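Local coordinates for 11S globulin subunit beta (PDB 2E9Q), which serves as a seed storage protein of pumpkin, a nutrient reservoir of the 11S globulin family, at residues E105-D110 with F121-K127. Residues are numbered along the deposited sequence; the frame is centred on the assembly and turned at random.
Sequences ETYQTD and FKDQHQK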
loop_
_atom_site.group_PDB
_atom_site.type_symbol
_atom_site.label_atom_id
_atom_site.label_comp_id
_atom_site.label_asym_id
_atom_site.label_seq_id
_atom_site.Cartn_x
_atom_site.Cartn_y
_atom_site.Cartn_z
ATOM N N GLU A 105 -10.666 -26.400 11.545
ATOM C CA GLU A 105 -11.719 -27.231 10.973
ATOM C C GLU A 105 -11.499 -28.697 11.349
ATOM O O GLU A 105 -10.705 -29.398 10.724
ATOM C CB GLU A 105 -11.714 -27.082 9.449
ATOM C CG GLU A 105 -10.317 -27.207 8.840
ATOM C CD GLU A 105 -10.314 -27.178 7.322
ATOM O OE1 GLU A 105 -10.928 -28.071 6.714
ATOM O OE2 GLU A 105 -9.695 -26.266 6.737
ATOM N N THR A 106 -12.211 -29.155 12.370
ATOM C CA THR A 106 -12.079 -30.529 12.834
ATOM C C THR A 106 -12.985 -31.506 12.091
ATOM O O THR A 106 -14.177 -31.247 11.900
ATOM C CB THR A 106 -12.383 -30.621 14.348
ATOM O OG1 THR A 106 -11.266 -30.113 15.094
ATOM C CG2 THR A 106 -12.664 -32.058 14.755
ATOM N N TYR A 107 -12.400 -32.624 11.672
ATOM C CA TYR A 107 -13.116 -33.679 10.966
ATOM C C TYR A 107 -12.617 -35.018 11.503
ATOM O O TYR A 107 -11.434 -35.164 11.819
ATOM C CB TYR A 107 -12.866 -33.607 9.458
ATOM C CG TYR A 107 -13.669 -32.548 8.735
ATOM C CD1 TYR A 107 -13.413 -31.189 8.929
ATOM C CD2 TYR A 107 -14.692 -32.907 7.858
ATOM C CE1 TYR A 107 -14.160 -30.213 8.267
ATOM C CE2 TYR A 107 -15.446 -31.943 7.189
ATOM C CZ TYR A 107 -15.177 -30.599 7.399
ATOM O OH TYR A 107 -15.924 -29.647 6.742
ATOM N N GLN A 108 -13.516 -35.995 11.597
ATOM C CA GLN A 108 -13.160 -37.309 12.127
ATOM C C GLN A 108 -13.307 -38.408 11.069
ATOM O O GLN A 108 -14.416 -38.715 10.635
ATOM C CB GLN A 108 -14.044 -37.616 13.351
ATOM C CG GLN A 108 -13.993 -36.536 14.443
ATOM C CD GLN A 108 -15.111 -36.659 15.488
ATOM O OE1 GLN A 108 -15.165 -35.885 16.452
ATOM N NE2 GLN A 108 -16.007 -37.627 15.296
ATOM N N THR A 109 -12.184 -38.989 10.647
ATOM C CA THR A 109 -12.216 -40.053 9.643
ATOM C C THR A 109 -12.717 -41.345 10.265
ATOM O O THR A 109 -11.997 -42.006 11.022
ATOM C CB THR A 109 -10.823 -40.328 9.020
ATOM O OG1 THR A 109 -9.806 -40.181 10.020
ATOM C CG2 THR A 109 -10.559 -39.386 7.859
ATOM N N ASP A 110 -13.957 -41.685 9.923
ATOM C CA ASP A 110 -14.654 -42.873 10.416
ATOM C C ASP A 110 -13.833 -44.149 10.530
ATOM O O ASP A 110 -12.685 -44.224 10.081
ATOM C CB ASP A 110 -15.873 -43.151 9.535
ATOM C CG ASP A 110 -15.989 -42.171 8.382
ATOM O OD1 ASP A 110 -16.384 -41.007 8.629
ATOM O OD2 ASP A 110 -15.670 -42.567 7.237
ATOM N N PHE A 121 -10.411 -46.971 15.511
ATOM C CA PHE A 121 -9.769 -45.674 15.650
ATOM C C PHE A 121 -10.304 -44.661 14.651
ATOM O O PHE A 121 -10.568 -44.982 13.491
ATOM C CB PHE A 121 -8.257 -45.796 15.469
ATOM C CG PHE A 121 -7.549 -44.469 15.403
ATOM C CD1 PHE A 121 -7.588 -43.591 16.482
ATOM C CD2 PHE A 121 -6.859 -44.091 14.257
ATOM C CE1 PHE A 121 -6.949 -42.354 16.423
ATOM C CE2 PHE A 121 -6.219 -42.856 14.190
ATOM C CZ PHE A 121 -6.264 -41.985 15.275
ATOM N N LYS A 122 -10.461 -43.430 15.116
ATOM C CA LYS A 122 -10.948 -42.348 14.277
ATOM C C LYS A 122 -9.951 -41.202 14.385
ATOM O O LYS A 122 -9.672 -40.719 15.481
ATOM C CB LYS A 122 -12.326 -41.883 14.750
ATOM C CG LYS A 122 -13.479 -42.224 13.812
ATOM C CD LYS A 122 -14.689 -41.367 14.150
ATOM C CE LYS A 122 -15.754 -41.444 13.071
ATOM N NZ LYS A 122 -16.825 -40.429 13.293
ATOM N N ASP A 123 -9.410 -40.783 13.248
ATOM C CA ASP A 123 -8.439 -39.693 13.191
ATOM C C ASP A 123 -9.167 -38.351 13.071
ATOM O O ASP A 123 -10.242 -38.263 12.479
ATOM C CB ASP A 123 -7.519 -39.898 11.981
ATOM C CG ASP A 123 -6.479 -38.788 11.823
ATOM O OD1 ASP A 123 -6.140 -38.459 10.661
ATOM O OD2 ASP A 123 -5.994 -38.261 12.851
ATOM N N GLN A 124 -8.587 -37.308 13.643
ATOM C CA GLN A 124 -9.182 -35.980 13.560
ATOM C C GLN A 124 -8.274 -35.128 12.668
ATOM O O GLN A 124 -7.075 -35.060 12.911
ATOM C CB GLN A 124 -9.284 -35.363 14.957
ATOM C CG GLN A 124 -10.119 -34.106 15.019
ATOM C CD GLN A 124 -10.561 -33.782 16.439
ATOM O OE1 GLN A 124 -9.741 -33.440 17.297
ATOM N NE2 GLN A 124 -11.863 -33.904 16.697
ATOM N N HIS A 125 -8.845 -34.484 11.649
ATOM C CA HIS A 125 -8.051 -33.674 10.725
ATOM C C HIS A 125 -8.866 -32.677 9.895
ATOM O O HIS A 125 -10.095 -32.659 9.928
ATOM C CB HIS A 125 -7.325 -34.590 9.754
ATOM C CG HIS A 125 -8.260 -35.362 8.885
ATOM N ND1 HIS A 125 -9.097 -34.751 7.979
ATOM C CD2 HIS A 125 -8.554 -36.681 8.837
ATOM C CE1 HIS A 125 -9.870 -35.658 7.413
ATOM N NE2 HIS A 125 -9.560 -36.838 7.915
ATOM N N GLN A 126 -8.137 -31.883 9.115
ATOM C CA GLN A 126 -8.671 -30.854 8.219
ATOM C C GLN A 126 -9.562 -31.447 7.144
ATOM O O GLN A 126 -9.475 -32.627 6.841
ATOM C CB GLN A 126 -7.504 -30.136 7.525
ATOM C CG GLN A 126 -6.642 -31.102 6.709
ATOM C CD GLN A 126 -5.311 -30.518 6.238
ATOM O OE1 GLN A 126 -4.380 -31.260 5.931
ATOM N NE2 GLN A 126 -5.224 -29.197 6.171
ATOM N N LYS A 127 -10.410 -30.615 6.556
ATOM C CA LYS A 127 -11.287 -31.054 5.485
ATOM C C LYS A 127 -10.414 -31.511 4.323
ATOM O O LYS A 127 -9.358 -30.934 4.074
ATOM C CB LYS A 127 -12.174 -29.896 5.019
ATOM C CG LYS A 127 -12.947 -30.165 3.740
ATOM C CD LYS A 127 -13.604 -28.891 3.205
ATOM C CE LYS A 127 -14.714 -28.392 4.119
ATOM N NZ LYS A 127 -15.301 -27.102 3.642
#
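Residues 105-110 and 121-127 form a short antiparallel two-stranded ribbon. It projects from the N-terminal cupin domain of this 11S globulin, with its centre about 30 Å from the centre of the chain. The loop joining the two strands, between D110 and F121, is largely disordered. Strands 107-109 and 123-125 run at 144° to each other. The ladder is short and weakly bonded. Two backbone bonds hold it: H125 N donates to Y107 O (2.7 Å) and T109 N to D123 O (2.8 Å). D123 O also accepts from T109 OG1 (3.1 Å). Between these bonds, Q108 and Q124 make a non-hydrogen-bonded pair, with CA atoms 4.4 Å apart. CA-H...O contacts add to the ladder, from Q124 CA to Y107 O (3.0 Å) and from Q108 CA to D123 O (3.1 Å).

At the base of the ribbon K127 N donates to E105 OE1 (2.6 Å), although that oxygen's position is less certain. E105 OE2 is satisfied by a salt bridge to R129. Q126 OE1 accepts from W146 of the same chain. The D123 carboxylate faces the second subunit, where it binds K440, Y441 and the backbone N of L422; Q124 N bonds to Y441 OH and Q124 O to K440 NZ there. The ribbon is therefore part of the subunit interface.

H125 ND1 donates to Q126 O at a very short 2.4 Å, while H125 NE2 is buried without a partner in the model. At the E105/K127 end, the Y107 ring packs on K127: CB of K127 lies over the ring face, 4.1 Å from the ring centroid, in a CH-pi contact.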